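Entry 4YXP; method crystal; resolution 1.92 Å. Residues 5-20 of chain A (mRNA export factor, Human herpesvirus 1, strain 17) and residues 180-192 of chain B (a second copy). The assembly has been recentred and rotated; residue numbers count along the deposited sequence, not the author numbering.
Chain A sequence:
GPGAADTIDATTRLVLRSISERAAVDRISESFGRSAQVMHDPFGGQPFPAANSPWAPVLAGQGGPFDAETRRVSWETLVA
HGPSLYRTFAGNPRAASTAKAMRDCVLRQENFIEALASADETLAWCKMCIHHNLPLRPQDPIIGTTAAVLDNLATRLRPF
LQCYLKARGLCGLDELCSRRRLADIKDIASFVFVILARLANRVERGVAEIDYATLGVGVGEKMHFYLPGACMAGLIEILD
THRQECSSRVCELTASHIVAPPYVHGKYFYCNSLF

Chain A, residues 5-20: ADTIDATTRLVLRSIS
Chain B (180-192) RRLADIKDIASFV

Contact between residues 5-20 of chain A and 180-192 of chain B, two copies of the herpesvirus mRNA export factor; 673 Å² is buried, both sides summed. Chain A runs extended through Asp A6-Ile A8 (phi/psi -67/128, -164/160, -80/122), then turns helical from Ala A10. Chain B leaves Arg B180 with positive phi (53/52), makes a 3-10 turn at 182-184, passes through Ile B185-Asp B187 and enters a helix at Ile B188. The two advance in the same sense: CA-CA separations are 5.0 Å for Thr A7-Leu B182, 5.5 Å for Thr A12-Lys B186 and 6.4 Å for Leu A16-Ile B188.

At the first end, Asp A6 (chi1 t, chi2 37°) lays its carboxylate over the start of the 3-10 turn: Leu B182 N donates to OD2 of Asp A6 (2.8 Å) and Ala B183 N to OD1 of Asp A6 (2.9 Å). Two amides that the short turn leaves free are thus satisfied, and the small Ala B183 CB sits 3.2 Å from Asp A6 OD1.

Asp A9 (chi1 p, chi2 -92°) is the N-cap of its helix and serves both chains. Its OD2 accepts from Thr A12 N (2.9 Å); its OD1 accepts from Thr A12 OG1 (2.6 Å) and forms a salt bridge with Lys B186 NZ (2.7 Å). Lys B186 points its CA-to-CB bond away, but chi1-chi4 of m, m, t, t bring the amine back. Water 1 accepts from Asp A9 N (3.0 Å) and lies 2.9 Å from Asp A9 OD1 and 2.7 Å from Ile B185 O. Water 2 donates to Thr A12 OG1 (2.6 Å) and Lys B186 O (2.8 Å), bridging the chains. Ile A8 O is satisfied within chain A by Arg A13 NE (2.9 Å).

Asp B187 (chi1 p) caps the chain B helix: its OD1 accepts from Ser B190 N (2.9 Å) and Ser B190 OG (2.6 Å), while Ser B190 OG accepts from Lys B186 N (3.0 Å).

Apolar side chains, all buried, make the other contacts, as suits groups with no polar atoms to satisfy. Ile A8 (m, t) packs CG1 against Leu B182 CB and CD1 against Ile B185 CD1, both at 4.0 Å; its CD1 also meets the edge of the Phe B191 ring, 4.4 Å from CE1. Leu A16 (m, t) places CD1 3.8 Å from Phe B191 CD1 (chi1 t, chi2 80°) and CD2 4.0 Å from Ile B188 CD1. Ile B188 (t, p) also receives Ile A19 (m, t), CD1 to CD1 at 3.8 Å.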

# COMPACT_ATOMS: atom_id res chain seq x y z
N ALA A 5 -3.24 20.81 -27.80
CA ALA A 5 -3.33 21.06 -26.37
C ALA A 5 -3.81 19.82 -25.62
O ALA A 5 -4.76 19.17 -26.03
CB ALA A 5 -4.26 22.24 -26.10
N ASP A 6 -3.14 19.51 -24.51
CA ASP A 6 -3.48 18.35 -23.71
C ASP A 6 -4.85 18.52 -23.05
O ASP A 6 -5.11 19.53 -22.40
CB ASP A 6 -2.40 18.11 -22.65
CG ASP A 6 -2.49 16.74 -22.00
OD1 ASP A 6 -2.82 15.76 -22.72
OD2 ASP A 6 -2.24 16.63 -20.79
N THR A 7 -5.72 17.53 -23.22
CA THR A 7 -7.07 17.60 -22.69
C THR A 7 -7.73 16.22 -22.68
O THR A 7 -7.30 15.32 -23.39
CB THR A 7 -7.94 18.58 -23.51
OG1 THR A 7 -9.23 18.72 -22.90
CG2 THR A 7 -8.11 18.09 -24.95
N ILE A 8 -8.76 16.06 -21.86
CA ILE A 8 -9.55 14.84 -21.86
C ILE A 8 -10.52 14.91 -23.04
O ILE A 8 -11.32 15.84 -23.13
CB ILE A 8 -10.30 14.63 -20.53
CG1 ILE A 8 -9.30 14.61 -19.36
CG2 ILE A 8 -11.10 13.33 -20.56
CD1 ILE A 8 -9.95 14.57 -17.98
N ASP A 9 -10.45 13.94 -23.94
CA ASP A 9 -11.26 13.97 -25.16
C ASP A 9 -12.75 13.85 -24.83
O ASP A 9 -13.13 13.31 -23.78
CB ASP A 9 -10.85 12.85 -26.11
CG ASP A 9 -11.25 11.48 -25.61
OD1 ASP A 9 -10.42 10.83 -24.93
OD2 ASP A 9 -12.39 11.05 -25.90
N ALA A 10 -13.58 14.35 -25.73
CA ALA A 10 -15.02 14.47 -25.51
C ALA A 10 -15.68 13.12 -25.23
O ALA A 10 -16.48 12.99 -24.31
CB ALA A 10 -15.68 15.13 -26.71
N THR A 11 -15.34 12.11 -26.03
CA THR A 11 -15.97 10.80 -25.89
C THR A 11 -15.68 10.18 -24.53
O THR A 11 -16.55 9.58 -23.91
CB THR A 11 -15.50 9.84 -27.00
OG1 THR A 11 -15.91 10.35 -28.28
CG2 THR A 11 -16.09 8.45 -26.82
N THR A 12 -14.44 10.34 -24.05
CA THR A 12 -14.06 9.79 -22.75
C THR A 12 -14.82 10.49 -21.62
O THR A 12 -15.18 9.86 -20.62
CB THR A 12 -12.54 9.93 -22.52
OG1 THR A 12 -11.84 9.20 -23.53
CG2 THR A 12 -12.14 9.38 -21.15
N ARG A 13 -15.07 11.79 -21.77
CA ARG A 13 -15.85 12.52 -20.78
C ARG A 13 -17.23 11.89 -20.63
O ARG A 13 -17.76 11.79 -19.52
CB ARG A 13 -15.96 14.00 -21.15
CG ARG A 13 -14.65 14.75 -21.05
CD ARG A 13 -14.82 16.24 -21.35
NE ARG A 13 -13.53 16.90 -21.54
CZ ARG A 13 -13.26 18.16 -21.23
NH1 ARG A 13 -14.20 18.94 -20.70
NH2 ARG A 13 -12.05 18.66 -21.45
N LEU A 14 -17.81 11.46 -21.75
CA LEU A 14 -19.12 10.80 -21.73
C LEU A 14 -19.02 9.43 -21.07
O LEU A 14 -19.90 9.04 -20.31
CB LEU A 14 -19.68 10.66 -23.15
CG LEU A 14 -19.95 11.96 -23.92
CD1 LEU A 14 -20.56 11.63 -25.28
CD2 LEU A 14 -20.86 12.89 -23.14
N VAL A 15 -17.95 8.71 -21.37
CA VAL A 15 -17.72 7.39 -20.78
C VAL A 15 -17.70 7.51 -19.26
O VAL A 15 -18.29 6.69 -18.55
CB VAL A 15 -16.41 6.75 -21.30
CG1 VAL A 15 -16.04 5.52 -20.49
CG2 VAL A 15 -16.55 6.39 -22.77
N LEU A 16 -17.03 8.54 -18.76
CA LEU A 16 -16.86 8.71 -17.32
C LEU A 16 -18.18 9.05 -16.63
O LEU A 16 -18.47 8.52 -15.55
CB LEU A 16 -15.82 9.79 -17.03
CG LEU A 16 -14.38 9.39 -17.39
CD1 LEU A 16 -13.47 10.61 -17.42
CD2 LEU A 16 -13.84 8.35 -16.42
N ARG A 17 -18.97 9.92 -17.24
CA ARG A 17 -20.28 10.26 -16.67
C ARG A 17 -21.24 9.08 -16.76
O ARG A 17 -22.09 8.91 -15.89
CB ARG A 17 -20.87 11.49 -17.38
CG ARG A 17 -20.22 12.80 -16.98
CD ARG A 17 -20.82 14.00 -17.73
NE ARG A 17 -22.26 14.14 -17.54
CZ ARG A 17 -22.83 14.78 -16.51
NH1 ARG A 17 -22.09 15.32 -15.55
NH2 ARG A 17 -24.15 14.86 -16.44
N SER A 18 -21.10 8.26 -17.80
CA SER A 18 -22.04 7.15 -18.03
C SER A 18 -21.98 6.10 -16.92
O SER A 18 -22.85 5.23 -16.83
CB SER A 18 -21.76 6.49 -19.38
OG SER A 18 -20.61 5.67 -19.33
N ILE A 19 -20.95 6.17 -16.08
CA ILE A 19 -20.82 5.28 -14.94
C ILE A 19 -22.09 5.33 -14.09
O ILE A 19 -22.49 4.33 -13.50
CB ILE A 19 -19.58 5.64 -14.09
CG1 ILE A 19 -18.30 5.33 -14.87
CG2 ILE A 19 -19.59 4.90 -12.75
CD1 ILE A 19 -17.04 5.89 -14.24
N SER A 20 -22.72 6.50 -14.05
CA SER A 20 -23.91 6.72 -13.24
C SER A 20 -25.08 5.86 -13.68
O SER A 20 -25.98 5.56 -12.89
CB SER A 20 -24.31 8.19 -13.29
OG SER A 20 -24.78 8.55 -14.58
N ARG B 180 1.71 11.44 -17.07
CA ARG B 180 0.76 12.38 -16.48
C ARG B 180 0.12 13.29 -17.52
O ARG B 180 0.11 14.51 -17.38
CB ARG B 180 1.46 13.21 -15.40
CG ARG B 180 2.00 12.38 -14.23
CD ARG B 180 2.57 13.25 -13.12
NE ARG B 180 3.86 13.84 -13.46
CZ ARG B 180 5.04 13.27 -13.22
NH1 ARG B 180 5.12 12.09 -12.62
NH2 ARG B 180 6.16 13.90 -13.58
N ARG B 181 -0.43 12.68 -18.58
CA ARG B 181 -1.05 13.41 -19.67
C ARG B 181 -2.55 13.16 -19.73
O ARG B 181 -2.99 12.01 -19.72
CB ARG B 181 -0.42 13.03 -21.01
CG ARG B 181 1.04 13.40 -21.15
CD ARG B 181 1.58 12.99 -22.51
NE ARG B 181 3.04 12.93 -22.52
CZ ARG B 181 3.78 12.70 -23.60
NH1 ARG B 181 3.20 12.50 -24.78
NH2 ARG B 181 5.10 12.66 -23.51
N LEU B 182 -3.33 14.23 -19.81
CA LEU B 182 -4.77 14.11 -19.91
C LEU B 182 -5.17 13.30 -21.15
O LEU B 182 -6.17 12.58 -21.14
CB LEU B 182 -5.42 15.49 -19.96
CG LEU B 182 -5.16 16.39 -18.75
CD1 LEU B 182 -5.69 17.78 -19.02
CD2 LEU B 182 -5.78 15.80 -17.49
N ALA B 183 -4.37 13.42 -22.20
CA ALA B 183 -4.66 12.75 -23.47
C ALA B 183 -4.55 11.23 -23.35
O ALA B 183 -5.02 10.51 -24.24
CB ALA B 183 -3.71 13.25 -24.56
N ASP B 184 -3.95 10.74 -22.27
CA ASP B 184 -3.84 9.30 -22.04
C ASP B 184 -5.08 8.73 -21.35
O ASP B 184 -5.24 7.51 -21.26
CB ASP B 184 -2.60 8.98 -21.20
CG ASP B 184 -1.30 9.17 -21.96
OD1 ASP B 184 -1.33 9.25 -23.21
OD2 ASP B 184 -0.23 9.22 -21.31
N ILE B 185 -5.94 9.60 -20.86
CA ILE B 185 -7.14 9.17 -20.15
C ILE B 185 -8.19 8.69 -21.15
O ILE B 185 -8.68 9.47 -21.97
CB ILE B 185 -7.69 10.31 -19.26
CG1 ILE B 185 -6.64 10.71 -18.22
CG2 ILE B 185 -8.99 9.87 -18.59
CD1 ILE B 185 -7.04 11.88 -17.34
N LYS B 186 -8.53 7.41 -21.07
CA LYS B 186 -9.51 6.82 -21.98
C LYS B 186 -10.52 5.94 -21.24
O LYS B 186 -11.40 5.34 -21.86
CB LYS B 186 -8.81 5.99 -23.05
CG LYS B 186 -7.85 6.78 -23.94
CD LYS B 186 -8.57 7.86 -24.75
CE LYS B 186 -7.59 8.65 -25.59
NZ LYS B 186 -8.18 9.91 -26.14
N ASP B 187 -10.40 5.86 -19.92
CA ASP B 187 -11.30 5.05 -19.11
C ASP B 187 -11.19 5.46 -17.65
O ASP B 187 -10.43 6.37 -17.32
CB ASP B 187 -10.99 3.56 -19.28
CG ASP B 187 -9.87 3.10 -18.36
OD1 ASP B 187 -8.77 3.70 -18.39
OD2 ASP B 187 -10.10 2.14 -17.59
N ILE B 188 -11.93 4.79 -16.78
CA ILE B 188 -11.96 5.16 -15.37
C ILE B 188 -10.61 4.89 -14.69
O ILE B 188 -10.17 5.68 -13.85
CB ILE B 188 -13.10 4.43 -14.62
CG1 ILE B 188 -13.17 4.89 -13.16
CG2 ILE B 188 -12.94 2.92 -14.70
CD1 ILE B 188 -13.49 6.36 -12.98
N ALA B 189 -9.96 3.79 -15.04
CA ALA B 189 -8.69 3.45 -14.41
C ALA B 189 -7.64 4.50 -14.73
O ALA B 189 -6.97 5.01 -13.84
CB ALA B 189 -8.22 2.07 -14.84
N SER B 190 -7.49 4.82 -16.01
CA SER B 190 -6.51 5.82 -16.42
C SER B 190 -6.89 7.20 -15.90
O SER B 190 -6.02 8.01 -15.58
CB SER B 190 -6.35 5.84 -17.95
OG SER B 190 -7.59 5.99 -18.61
N PHE B 191 -8.19 7.48 -15.80
CA PHE B 191 -8.64 8.75 -15.22
C PHE B 191 -8.15 8.89 -13.79
O PHE B 191 -7.51 9.89 -13.43
CB PHE B 191 -10.16 8.87 -15.25
CG PHE B 191 -10.68 10.06 -14.48
CD1 PHE B 191 -10.66 11.33 -15.04
CD2 PHE B 191 -11.17 9.91 -13.20
CE1 PHE B 191 -11.12 12.42 -14.33
CE2 PHE B 191 -11.63 11.00 -12.48
CZ PHE B 191 -11.61 12.26 -13.04
N VAL B 192 -8.47 7.90 -12.96
CA VAL B 192 -8.13 7.96 -11.55
C VAL B 192 -6.62 8.12 -11.34
O VAL B 192 -6.18 8.96 -10.56
CB VAL B 192 -8.65 6.70 -10.81
CG1 VAL B 192 -8.11 6.63 -9.39
CG2 VAL B 192 -10.18 6.71 -10.79
O HOH W 1 -8.36 11.90 -23.13
O HOH W 2 -12.63 6.78 -23.97